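PDB 4L9P: CaaX farnesyltransferase beta subunit Ram1 from Aspergillus fumigatus, which probably carries the peptide-binding site of the zinc-dependent farnesyltransferase, which moves a farnesyl group onto a cysteine near a protein's C-terminus. Local coordinates for residues D286-Y291 with C323-P328; V330-Y335 with Q380-G385; G300-S305 with C317-L322; R77-I82 with K100-L105; A206-A211 with A257-A262. All coordinates share one frame; numbering follows the deposited sequence.

Interaction 1: residues D286-Y291 with C323-P328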
# COMPACT_ATOMS: atom_id res chain seq x y z
N ASP B 286 4.22 1.20 -21.42
CA ASP B 286 3.24 0.51 -22.28
C ASP B 286 2.47 -0.51 -21.49
O ASP B 286 3.06 -1.37 -20.85
CB ASP B 286 3.98 -0.17 -23.41
CG ASP B 286 4.18 0.70 -24.62
OD1 ASP B 286 3.55 1.76 -24.72
OD2 ASP B 286 4.97 0.27 -25.50
N GLY B 287 1.14 -0.41 -21.50
CA GLY B 287 0.26 -1.36 -20.83
C GLY B 287 0.18 -1.08 -19.34
O GLY B 287 -0.59 -1.77 -18.63
N LEU B 288 0.92 -0.10 -18.84
CA LEU B 288 1.00 0.13 -17.37
C LEU B 288 -0.27 0.76 -16.74
O LEU B 288 -0.82 0.21 -15.81
CB LEU B 288 2.23 0.97 -17.03
CG LEU B 288 2.41 1.30 -15.53
CD1 LEU B 288 2.44 0.01 -14.66
CD2 LEU B 288 3.70 2.09 -15.40
N PRO B 289 -0.79 1.86 -17.31
CA PRO B 289 -2.02 2.36 -16.66
C PRO B 289 -3.19 1.37 -16.83
O PRO B 289 -4.06 1.33 -15.96
CB PRO B 289 -2.28 3.73 -17.36
CG PRO B 289 -1.59 3.58 -18.73
CD PRO B 289 -0.35 2.68 -18.46
N GLU B 290 -3.24 0.64 -17.95
CA GLU B 290 -4.27 -0.38 -18.11
C GLU B 290 -4.13 -1.47 -17.01
O GLU B 290 -5.16 -1.89 -16.42
CB GLU B 290 -4.15 -1.03 -19.49
CG GLU B 290 -4.40 -0.03 -20.63
CD GLU B 290 -3.16 0.66 -21.14
OE1 GLU B 290 -2.12 0.65 -20.49
OE2 GLU B 290 -3.23 1.23 -22.25
N TYR B 291 -2.90 -1.89 -16.69
CA TYR B 291 -2.67 -2.84 -15.63
C TYR B 291 -3.17 -2.24 -14.31
O TYR B 291 -3.86 -2.90 -13.52
CB TYR B 291 -1.18 -3.14 -15.56
CG TYR B 291 -0.74 -3.79 -14.27
CD1 TYR B 291 -0.94 -5.13 -14.05
CD2 TYR B 291 -0.16 -3.03 -13.27
CE1 TYR B 291 -0.51 -5.76 -12.86
CE2 TYR B 291 0.26 -3.58 -12.11
CZ TYR B 291 0.06 -4.91 -11.85
OH TYR B 291 0.57 -5.44 -10.69
N CYS B 323 0.22 9.15 -11.55
CA CYS B 323 0.65 10.54 -11.63
C CYS B 323 2.08 10.70 -12.15
O CYS B 323 2.50 11.85 -12.42
CB CYS B 323 0.48 11.23 -10.24
SG CYS B 323 -1.33 11.37 -9.84
N LEU B 324 2.86 9.62 -12.27
CA LEU B 324 4.11 9.68 -13.04
C LEU B 324 3.91 9.59 -14.56
O LEU B 324 4.86 9.77 -15.36
CB LEU B 324 5.01 8.49 -12.61
CG LEU B 324 5.63 8.62 -11.25
CD1 LEU B 324 6.33 7.32 -10.94
CD2 LEU B 324 6.66 9.75 -11.24
N LEU B 325 2.68 9.29 -14.98
CA LEU B 325 2.39 9.10 -16.39
C LEU B 325 1.78 10.29 -17.11
O LEU B 325 1.73 10.32 -18.34
CB LEU B 325 1.47 7.88 -16.61
CG LEU B 325 1.99 6.62 -15.90
CD1 LEU B 325 0.98 5.46 -16.11
CD2 LEU B 325 3.39 6.22 -16.37
N GLY B 326 1.27 11.25 -16.35
CA GLY B 326 0.67 12.45 -16.96
C GLY B 326 0.02 13.25 -15.86
O GLY B 326 0.27 12.99 -14.66
N ARG B 327 -0.77 14.26 -16.25
CA ARG B 327 -1.39 15.13 -15.24
C ARG B 327 -2.45 14.34 -14.48
O ARG B 327 -3.19 13.55 -15.07
CB ARG B 327 -2.04 16.30 -15.95
CG ARG B 327 -1.00 17.21 -16.56
CD ARG B 327 -1.64 18.40 -17.23
NE ARG B 327 -0.65 19.45 -17.50
CZ ARG B 327 -0.93 20.74 -17.75
NH1 ARG B 327 -2.18 21.20 -17.79
NH2 ARG B 327 0.06 21.61 -17.98
N PRO B 328 -2.57 14.56 -13.16
CA PRO B 328 -3.55 13.80 -12.36
C PRO B 328 -4.98 13.87 -12.88
O PRO B 328 -5.70 12.87 -12.96
CB PRO B 328 -3.44 14.44 -10.99
CG PRO B 328 -2.01 14.92 -10.92
CD PRO B 328 -1.72 15.44 -12.35
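Leu288 and Pro289, at the start of helix 288-293, share one partner across this contact, the side chain of Leu325. Just ahead of them Gly287 stands at the N-cap position and adopts positive phi; its carbonyl O accepts the first helical bond, from Tyr291 N, at 3.0 Å. Leu288 then points toward the other segment and brings its CD2 methyl to within 4.3 Å of Leu325 CD2, a loose methyl-to-methyl approach. Its flank also lies on Ala254 and Met258 of helix 251-263, which buries it. Pro289 makes the closer contact. Leu325 CD1 rests against the pyrrolidine ring, 3.9 Å from both Pro289 CB and Pro289 CD and 4.1 Å from Pro289 CG, so the methyl spans the ring instead of meeting a single corner. The fork of Leu325 thus divides its two methyls between two consecutive residues. With CG opposite the carbonyl carbon (chi1 -51°), this leucine reaches out of the turn that ends in Gly326. No hydrogen bond crosses; the join is wholly apolar. It links the start of helix 288-293 to the turn between helices 312-323 and 328-335, inside the prenyltransferase alpha-alpha toroid domain.

Interaction 2: residues V330-Y335 with Q380-G385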
# COMPACT_ATOMS: atom_id res chain seq x y z
N VAL B 330 -5.96 14.13 -15.83
CA VAL B 330 -6.11 13.35 -17.07
C VAL B 330 -6.04 11.88 -16.74
O VAL B 330 -6.96 11.11 -17.07
CB VAL B 330 -5.02 13.72 -18.11
CG1 VAL B 330 -5.08 12.79 -19.35
CG2 VAL B 330 -5.20 15.21 -18.51
N VAL B 331 -4.99 11.47 -16.04
CA VAL B 331 -4.72 10.05 -15.95
C VAL B 331 -5.63 9.39 -14.92
O VAL B 331 -6.19 8.34 -15.20
CB VAL B 331 -3.21 9.80 -15.63
CG1 VAL B 331 -2.92 8.34 -15.65
CG2 VAL B 331 -2.31 10.56 -16.61
N VAL B 332 -5.86 10.00 -13.76
CA VAL B 332 -6.58 9.29 -12.69
C VAL B 332 -8.05 9.03 -13.09
O VAL B 332 -8.51 7.91 -12.98
CB VAL B 332 -6.45 10.01 -11.35
CG1 VAL B 332 -7.31 9.29 -10.28
CG2 VAL B 332 -4.99 10.02 -10.93
N PRO B 333 -8.79 10.02 -13.68
CA PRO B 333 -10.19 9.71 -14.05
C PRO B 333 -10.28 8.80 -15.26
O PRO B 333 -11.30 8.12 -15.42
CB PRO B 333 -10.79 11.07 -14.36
CG PRO B 333 -9.86 12.11 -13.74
CD PRO B 333 -8.49 11.46 -13.79
N ARG B 334 -9.24 8.76 -16.09
CA ARG B 334 -9.31 7.90 -17.25
C ARG B 334 -9.20 6.45 -16.80
O ARG B 334 -9.92 5.58 -17.35
CB ARG B 334 -8.19 8.22 -18.19
CG ARG B 334 -8.16 7.23 -19.38
CD ARG B 334 -7.28 7.67 -20.54
NE ARG B 334 -7.29 6.63 -21.58
CZ ARG B 334 -6.53 6.65 -22.66
NH1 ARG B 334 -5.69 7.66 -22.84
NH2 ARG B 334 -6.58 5.64 -23.56
N TYR B 335 -8.31 6.15 -15.84
CA TYR B 335 -8.00 4.74 -15.53
C TYR B 335 -8.67 4.25 -14.24
O TYR B 335 -8.70 3.04 -14.00
CB TYR B 335 -6.46 4.53 -15.48
CG TYR B 335 -5.87 4.70 -16.87
CD1 TYR B 335 -6.01 3.71 -17.85
CD2 TYR B 335 -5.22 5.89 -17.22
CE1 TYR B 335 -5.52 3.92 -19.14
CE2 TYR B 335 -4.70 6.11 -18.50
CZ TYR B 335 -4.86 5.11 -19.44
OH TYR B 335 -4.37 5.30 -20.71
N GLN B 380 -7.13 14.84 -4.93
CA GLN B 380 -7.57 16.25 -4.95
C GLN B 380 -7.04 16.97 -6.20
O GLN B 380 -7.77 17.74 -6.86
CB GLN B 380 -7.15 16.90 -3.66
CG GLN B 380 -8.14 16.30 -2.52
CD GLN B 380 -7.78 16.49 -1.04
OE1 GLN B 380 -8.50 15.97 -0.18
NE2 GLN B 380 -6.75 17.26 -0.75
N ALA B 381 -5.81 16.66 -6.62
CA ALA B 381 -5.29 17.24 -7.88
C ALA B 381 -6.07 16.71 -9.08
O ALA B 381 -6.25 17.42 -10.08
CB ALA B 381 -3.81 16.91 -8.05
N ALA B 382 -6.49 15.44 -9.03
CA ALA B 382 -7.26 14.89 -10.15
C ALA B 382 -8.60 15.61 -10.30
O ALA B 382 -9.08 15.77 -11.41
CB ALA B 382 -7.46 13.37 -9.98
N LEU B 383 -9.16 16.08 -9.17
CA LEU B 383 -10.43 16.80 -9.18
C LEU B 383 -10.22 18.30 -9.47
O LEU B 383 -11.07 18.92 -10.18
CB LEU B 383 -11.08 16.69 -7.80
CG LEU B 383 -11.51 15.24 -7.42
CD1 LEU B 383 -12.08 15.18 -6.02
CD2 LEU B 383 -12.45 14.65 -8.48
N ASP B 384 -9.13 18.89 -8.98
CA ASP B 384 -8.91 20.34 -9.16
C ASP B 384 -8.26 20.70 -10.48
O ASP B 384 -8.50 21.80 -11.03
CB ASP B 384 -7.93 20.84 -8.09
CG ASP B 384 -8.54 20.91 -6.72
OD1 ASP B 384 -9.80 20.90 -6.60
OD2 ASP B 384 -7.75 20.95 -5.76
N GLY B 385 -7.45 19.81 -11.01
CA GLY B 385 -6.63 20.11 -12.16
C GLY B 385 -5.38 20.91 -11.83
O GLY B 385 -5.17 21.36 -10.67
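Val332 meets Ala382 with its CG1 methyl opposite the backbone N (chi1 176°) and CG2 opposite the carbonyl carbon, a setting that presents the branch point itself to the other helix. Val332 CB accordingly lies 3.8 Å from Ala382 CB, and Val332 CG1 follows at 4.1 Å. The small alanine lets the backbones come close, with the CA atoms of Val332 and Ala382 6.2 Å apart. Pro333 adds a looser touch, its ring atom CD reaching Ala382 CB at 4.4 Å, so this one methyl faces two successive residues of helix 328-335. Because a proline N carries no hydrogen, the helix kinks here, and the bonds from Arg334 N to Val330 O and Val331 O are both weak. Beyond the contact, Tyr335 OH sits 3.2 Å above the plane of the Arg334 guanidinium, over its centre. The carbonyl O of Pro333 is bonded to Ser227 OG of the alpha subunit, which brings the kinked helix to the subunit interface. On the other helix, Asp384 is bonded through its carboxylate to Ser396 and Val397, and Gln380 through its amide to Asn399 and Leu400, tying the helix to the loop that follows. With no hydrogen bond between the two segments, this close apolar contact joins helices 328-335 and 375-384 of the alpha-alpha toroid.

Interaction 3: residues G300-S305 with C317-L322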
# COMPACT_ATOMS: atom_id res chain seq x y z
N GLY B 300 -13.95 0.18 -4.85
CA GLY B 300 -13.48 1.50 -5.30
C GLY B 300 -11.99 1.66 -5.06
O GLY B 300 -11.34 2.41 -5.77
N GLY B 301 -11.45 1.00 -4.02
CA GLY B 301 -10.03 1.03 -3.75
C GLY B 301 -9.25 0.20 -4.74
O GLY B 301 -9.83 -0.34 -5.71
N ILE B 302 -7.98 0.00 -4.47
CA ILE B 302 -7.05 -0.59 -5.44
C ILE B 302 -6.28 -1.66 -4.69
O ILE B 302 -5.79 -1.42 -3.55
CB ILE B 302 -6.12 0.50 -6.00
CG1 ILE B 302 -6.98 1.53 -6.75
CG2 ILE B 302 -5.08 -0.17 -6.96
CD1 ILE B 302 -6.22 2.91 -6.95
N SER B 303 -6.17 -2.83 -5.30
CA SER B 303 -5.50 -3.96 -4.67
C SER B 303 -4.06 -4.13 -5.15
O SER B 303 -3.62 -3.45 -6.10
CB SER B 303 -6.28 -5.22 -4.94
OG SER B 303 -6.39 -5.47 -6.35
N GLY B 304 -3.30 -5.07 -4.53
CA GLY B 304 -1.92 -5.23 -4.95
C GLY B 304 -1.75 -5.82 -6.31
O GLY B 304 -0.76 -5.59 -7.00
N SER B 305 -2.68 -6.69 -6.66
CA SER B 305 -2.66 -7.36 -7.96
C SER B 305 -4.15 -7.59 -8.30
O SER B 305 -5.01 -7.55 -7.40
CB SER B 305 -1.82 -8.64 -7.88
OG SER B 305 -2.23 -9.47 -6.81
N CYS B 317 0.43 3.27 -4.09
CA CYS B 317 1.37 2.91 -5.18
C CYS B 317 0.76 3.14 -6.57
O CYS B 317 1.43 3.65 -7.47
CB CYS B 317 1.72 1.41 -5.05
SG CYS B 317 2.80 1.03 -3.63
N ALA B 318 -0.48 2.71 -6.75
CA ALA B 318 -1.14 2.84 -8.06
C ALA B 318 -1.40 4.30 -8.43
O ALA B 318 -1.16 4.68 -9.58
CB ALA B 318 -2.46 2.04 -8.10
N LEU B 319 -1.93 5.09 -7.49
CA LEU B 319 -2.27 6.48 -7.83
C LEU B 319 -0.99 7.29 -8.04
O LEU B 319 -0.93 8.11 -8.97
CB LEU B 319 -3.07 7.11 -6.70
CG LEU B 319 -4.50 6.54 -6.58
CD1 LEU B 319 -5.15 6.96 -5.25
CD2 LEU B 319 -5.35 6.96 -7.82
N ALA B 320 0.04 7.06 -7.21
CA ALA B 320 1.29 7.79 -7.40
C ALA B 320 1.90 7.37 -8.74
O ALA B 320 2.41 8.21 -9.49
CB ALA B 320 2.28 7.48 -6.23
N CYS B 321 1.86 6.07 -9.07
CA CYS B 321 2.40 5.63 -10.37
C CYS B 321 1.61 6.29 -11.52
O CYS B 321 2.23 6.73 -12.50
CB CYS B 321 2.32 4.09 -10.45
SG CYS B 321 3.29 3.46 -11.82
N LEU B 322 0.27 6.37 -11.41
CA LEU B 322 -0.52 7.03 -12.49
C LEU B 322 -0.08 8.48 -12.66
O LEU B 322 0.03 8.96 -13.80
CB LEU B 322 -2.03 7.00 -12.19
CG LEU B 322 -2.67 5.64 -12.43
CD1 LEU B 322 -4.12 5.74 -11.96
CD2 LEU B 322 -2.64 5.18 -13.89
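Ile302 lays both of its branches against helix 312-323, with Ala318 and Leu319 as the receiving surface. The shorter branch makes the closer touch: CG2, set opposite the backbone N, brings its methyl to 3.6 Å from Ala318 CB. The longer branch slants across toward Leu319, and its terminal CD1 touches both Ala318 CB and Leu319 CG, each at 4.0 Å. Ala318 CB is therefore touched by both branches. Leu319 starts off to one side, and its side chain crosses that of Ile302 at a slant; with CG opposite the carbonyl carbon (chi1 -70°), its branch point comes beside Ile302 CD1. All three residues are buried, and nothing polar crosses between the segments. The loop is braced on its own side by Ser303, whose OG donates to Ser305 O at 2.7 Å from above the carbonyl plane, 49° out of it; Cys295 O also lies within hydrogen-bonding reach of this hydroxyl. Gly304 N is bonded to Tyr161 OH of the alpha subunit. Next to Ala318 in the chain, Cys317 touches the bound farnesyl diphosphate analogue. Helix 312-323 thus stands with the loop against Ala318 and Leu319, helix 375-384 against Leu319 and Ala320, and helices 251-263 and 288-293 against Cys321.

Interaction 4: residues R77-I82 with K100-L105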
# COMPACT_ATOMS: atom_id res chain seq x y z
N ARG B 77 -13.75 11.69 21.73
CA ARG B 77 -13.79 11.29 23.14
C ARG B 77 -14.76 10.17 23.44
O ARG B 77 -14.88 9.80 24.60
CB ARG B 77 -14.16 12.50 24.02
CG ARG B 77 -13.27 13.68 23.79
CD ARG B 77 -13.46 14.87 24.81
NE ARG B 77 -14.81 14.79 25.36
CZ ARG B 77 -15.81 15.63 25.14
NH1 ARG B 77 -15.65 16.74 24.45
NH2 ARG B 77 -16.99 15.36 25.67
N GLU B 78 -15.46 9.65 22.44
CA GLU B 78 -16.52 8.65 22.66
C GLU B 78 -16.48 7.68 21.46
O GLU B 78 -16.09 8.05 20.35
CB GLU B 78 -17.91 9.29 22.70
CG GLU B 78 -17.95 10.59 23.44
CD GLU B 78 -19.34 11.18 23.43
OE1 GLU B 78 -20.21 10.65 22.69
OE2 GLU B 78 -19.57 12.15 24.15
N PRO B 79 -16.86 6.42 21.69
CA PRO B 79 -17.04 5.51 20.56
C PRO B 79 -18.18 5.98 19.62
O PRO B 79 -18.97 6.86 20.00
CB PRO B 79 -17.37 4.18 21.23
CG PRO B 79 -17.01 4.35 22.70
CD PRO B 79 -17.26 5.80 22.98
N PRO B 80 -18.29 5.38 18.41
CA PRO B 80 -19.36 5.77 17.48
C PRO B 80 -20.75 5.53 18.07
O PRO B 80 -20.89 4.71 18.96
CB PRO B 80 -19.11 4.87 16.26
CG PRO B 80 -17.57 4.54 16.33
CD PRO B 80 -17.30 4.44 17.82
N LEU B 81 -21.75 6.25 17.57
CA LEU B 81 -23.10 6.13 18.10
C LEU B 81 -23.74 4.79 17.83
O LEU B 81 -24.50 4.27 18.66
CB LEU B 81 -23.99 7.17 17.43
CG LEU B 81 -23.83 8.61 17.93
CD1 LEU B 81 -24.90 9.49 17.26
CD2 LEU B 81 -24.03 8.73 19.43
N ILE B 82 -23.51 4.25 16.63
CA ILE B 82 -24.22 3.06 16.22
C ILE B 82 -23.42 1.87 16.66
O ILE B 82 -22.20 1.78 16.36
CB ILE B 82 -24.41 2.99 14.69
CG1 ILE B 82 -25.32 4.12 14.20
CG2 ILE B 82 -25.01 1.60 14.26
CD1 ILE B 82 -25.24 4.29 12.67
N LYS B 100 -7.99 1.56 23.89
CA LYS B 100 -6.60 2.00 24.08
C LYS B 100 -6.36 3.45 23.62
O LYS B 100 -5.56 4.19 24.24
CB LYS B 100 -5.64 1.09 23.34
CG LYS B 100 -5.50 -0.31 23.95
CD LYS B 100 -4.55 -1.17 23.11
CE LYS B 100 -4.60 -2.62 23.64
NZ LYS B 100 -3.76 -3.60 22.93
N CYS B 101 -7.05 3.87 22.58
CA CYS B 101 -6.81 5.21 22.06
C CYS B 101 -7.50 6.27 22.90
O CYS B 101 -6.96 7.37 23.02
CB CYS B 101 -7.34 5.31 20.63
SG CYS B 101 -6.31 4.49 19.41
N LEU B 102 -8.64 5.99 23.53
CA LEU B 102 -9.44 7.07 24.18
C LEU B 102 -8.69 7.86 25.24
O LEU B 102 -8.74 9.07 25.20
CB LEU B 102 -10.81 6.55 24.67
CG LEU B 102 -11.84 6.42 23.53
CD1 LEU B 102 -13.01 5.62 24.03
CD2 LEU B 102 -12.29 7.82 23.04
N PRO B 103 -7.96 7.20 26.15
CA PRO B 103 -7.28 8.06 27.17
C PRO B 103 -6.22 8.92 26.54
O PRO B 103 -5.90 10.02 27.03
CB PRO B 103 -6.63 7.06 28.13
CG PRO B 103 -6.88 5.72 27.54
CD PRO B 103 -7.93 5.77 26.49
N LEU B 104 -5.57 8.43 25.48
CA LEU B 104 -4.54 9.21 24.79
C LEU B 104 -5.18 10.36 23.99
O LEU B 104 -4.65 11.50 24.02
CB LEU B 104 -3.75 8.27 23.88
CG LEU B 104 -2.90 7.23 24.63
CD1 LEU B 104 -2.59 6.08 23.67
CD2 LEU B 104 -1.62 7.84 25.11
N LEU B 105 -6.27 10.10 23.26
CA LEU B 105 -6.98 11.18 22.60
C LEU B 105 -7.40 12.31 23.56
O LEU B 105 -7.32 13.49 23.21
CB LEU B 105 -8.22 10.65 21.88
CG LEU B 105 -7.85 9.75 20.66
CD1 LEU B 105 -9.08 8.89 20.38
CD2 LEU B 105 -7.46 10.63 19.44
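Leu102 packs its CD2 methyl on the peptide that links Arg77 to Glu78, and this methyl-on-backbone touch carries the contact. The methyl stands over the flat face of the peptide, almost directly above Arg77 C at 3.4 Å, with Arg77 O at 3.6 Å and Glu78 N at 3.7 Å. The side chains of Arg77 and Glu78 start away from the helix, leaving the main chain as the surface that is met. With CG opposite its carbonyl carbon (chi1 -78°), Leu102 projects its fork from the helix to reach it. The one apolar pair of side chains is looser: Leu102 CD1 comes 4.4 Å from Pro79 CD. The loop passes by the C-terminal part of helix 89-105, touching it at Arg77 to Pro79; this N-terminal helix in turn packs through Cys101, Leu104 and Leu105 on helix 403-413 of the alpha-alpha toroid. Among polar groups, no hydrogen bond crosses between the two segments. Arg77 NH1 is bonded to Ile72 O, earlier in the same loop. Within the helix Leu105 N bonds to Cys101 O at 2.8 Å, while Pro103, with no hydrogen on its N, kinks the helix just after Leu102. Further along, Leu81 and Ile82 pack on Lys337 and Glu257 of the alpha subunit.

Interaction 5: residues A206-A211 with A257-A262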
# COMPACT_ATOMS: atom_id res chain seq x y z
N ALA B 206 17.22 2.97 -1.87
CA ALA B 206 18.53 3.50 -2.06
C ALA B 206 18.53 4.79 -2.88
O ALA B 206 19.27 5.73 -2.56
CB ALA B 206 19.44 2.42 -2.73
N VAL B 207 17.78 4.82 -3.98
CA VAL B 207 17.72 6.05 -4.78
C VAL B 207 17.17 7.22 -4.00
O VAL B 207 17.68 8.34 -4.12
CB VAL B 207 16.90 5.80 -6.08
CG1 VAL B 207 16.61 7.12 -6.84
CG2 VAL B 207 17.68 4.85 -6.99
N LEU B 208 16.14 6.99 -3.20
CA LEU B 208 15.58 8.09 -2.40
C LEU B 208 16.59 8.53 -1.34
O LEU B 208 16.69 9.75 -1.03
CB LEU B 208 14.28 7.62 -1.71
CG LEU B 208 13.09 7.46 -2.66
CD1 LEU B 208 11.81 7.23 -1.87
CD2 LEU B 208 12.89 8.55 -3.69
N SER B 209 17.33 7.57 -0.77
CA SER B 209 18.37 7.95 0.20
C SER B 209 19.45 8.80 -0.44
O SER B 209 19.94 9.78 0.14
CB SER B 209 19.00 6.69 0.82
OG SER B 209 18.05 5.94 1.59
N ILE B 210 19.91 8.37 -1.63
CA ILE B 210 20.91 9.13 -2.37
C ILE B 210 20.38 10.52 -2.71
O ILE B 210 21.15 11.50 -2.61
CB ILE B 210 21.30 8.30 -3.64
CG1 ILE B 210 22.19 7.13 -3.20
CG2 ILE B 210 21.98 9.18 -4.69
CD1 ILE B 210 22.36 6.08 -4.30
N ALA B 211 19.10 10.61 -3.09
CA ALA B 211 18.53 11.92 -3.39
C ALA B 211 18.56 12.82 -2.15
O ALA B 211 18.85 14.02 -2.24
CB ALA B 211 17.08 11.77 -3.92
N ALA B 257 9.54 0.70 -9.42
CA ALA B 257 10.31 0.74 -10.65
C ALA B 257 10.18 2.09 -11.32
O ALA B 257 11.18 2.65 -11.84
CB ALA B 257 9.83 -0.37 -11.61
N MET B 258 8.96 2.62 -11.38
CA MET B 258 8.78 3.89 -12.10
C MET B 258 9.33 5.10 -11.37
O MET B 258 9.77 6.05 -12.03
CB MET B 258 7.32 4.09 -12.48
CG MET B 258 6.88 3.07 -13.55
SD MET B 258 7.98 2.94 -15.07
CE MET B 258 8.08 4.62 -15.60
N VAL B 259 9.36 5.07 -10.05
CA VAL B 259 10.04 6.15 -9.32
C VAL B 259 11.52 6.09 -9.59
O VAL B 259 12.14 7.15 -9.82
CB VAL B 259 9.76 6.02 -7.81
CG1 VAL B 259 10.79 6.85 -7.02
CG2 VAL B 259 8.34 6.50 -7.52
N VAL B 260 12.15 4.91 -9.53
CA VAL B 260 13.58 4.82 -9.88
C VAL B 260 13.83 5.31 -11.32
O VAL B 260 14.77 6.08 -11.58
CB VAL B 260 14.08 3.41 -9.73
CG1 VAL B 260 15.51 3.19 -10.30
CG2 VAL B 260 14.05 3.03 -8.20
N HIS B 261 12.95 4.86 -12.22
CA HIS B 261 13.09 5.24 -13.64
C HIS B 261 13.04 6.76 -13.78
O HIS B 261 13.87 7.36 -14.50
CB HIS B 261 11.97 4.55 -14.39
CG HIS B 261 12.05 4.68 -15.88
ND1 HIS B 261 11.81 5.87 -16.54
CD2 HIS B 261 12.41 3.77 -16.82
CE1 HIS B 261 11.99 5.66 -17.85
NE2 HIS B 261 12.36 4.40 -18.04
N ALA B 262 12.06 7.40 -13.14
CA ALA B 262 11.89 8.84 -13.26
C ALA B 262 13.03 9.61 -12.61
O ALA B 262 13.58 10.55 -13.21
CB ALA B 262 10.58 9.29 -12.59
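Val207 and Val260 meet methyl to methyl, CG2 against CG2 at 4.2 Å; they are also the closest CA pair of the two segments, 6.7 Å apart. A second apolar pair lies beside the first: Leu208 CD2 approaches Val259 CG1 at 4.3 Å. Leu208 starts off to one side, with CG anti to the carbonyl carbon (chi1 -73°), and it is the second methyl, CD2, off the extended line of the chain, that reaches the valine. Two consecutive residues of each helix thus face two of the other, and all four are buried. The distances are those of relaxed van der Waals packing, made by branched side chains at their tips. Leu208 also touches Tyr156 of helix 151-164, so that a third helix adjoins the pair.

Hydrogen bonds remain within each helix and none crosses between the segments. Regular helical bonds of 2.9 Å run from Ala211 N to Val207 O and from Ala262 N to Met258 O. Ser209 OG is bonded to Ala205 O, one turn back in its own helix. On helix 251-263, His261 faces elsewhere: its NE2 is bonded to Pro267 O, and its ring meets that of Phe284 with the planes at about 55°.

The two helices run in the same general direction. Helix 251-263 contributes Arg252, Tyr255 and Cys256 to the pocket of the farnesyl diphosphate analogue, whereas the side chain of Val259 stays about 8 Å from the ligand. Neighbouring helices running parallel, one of them lining the ligand pocket, fit the inner layer of the prenyltransferase alpha-alpha toroid.

In the fold
Along the chain interaction 4 comes first, then interaction 5, then interaction 1, with both segments of interaction 3 falling between its own two, and finally interaction 2. Interactions 1, 2 and 3 form one cluster, their centres 11 to 14 Å apart, around helices 288-293, 312-323, 328-335 and 375-384. Interaction 5 touches interactions 1 and 3 through Met258, and interaction 1 also through Val259 and Ala262, its centre 18 and 19 Å from theirs. These four tie neighbouring helices of the alpha-alpha toroid together beside the ligand pocket. Interaction 4 stands apart, its nearest atoms at least about 20 Å from the others, joining the N-terminal loop to its helix at the surface, across the chain's centre from interactions 1 and 5.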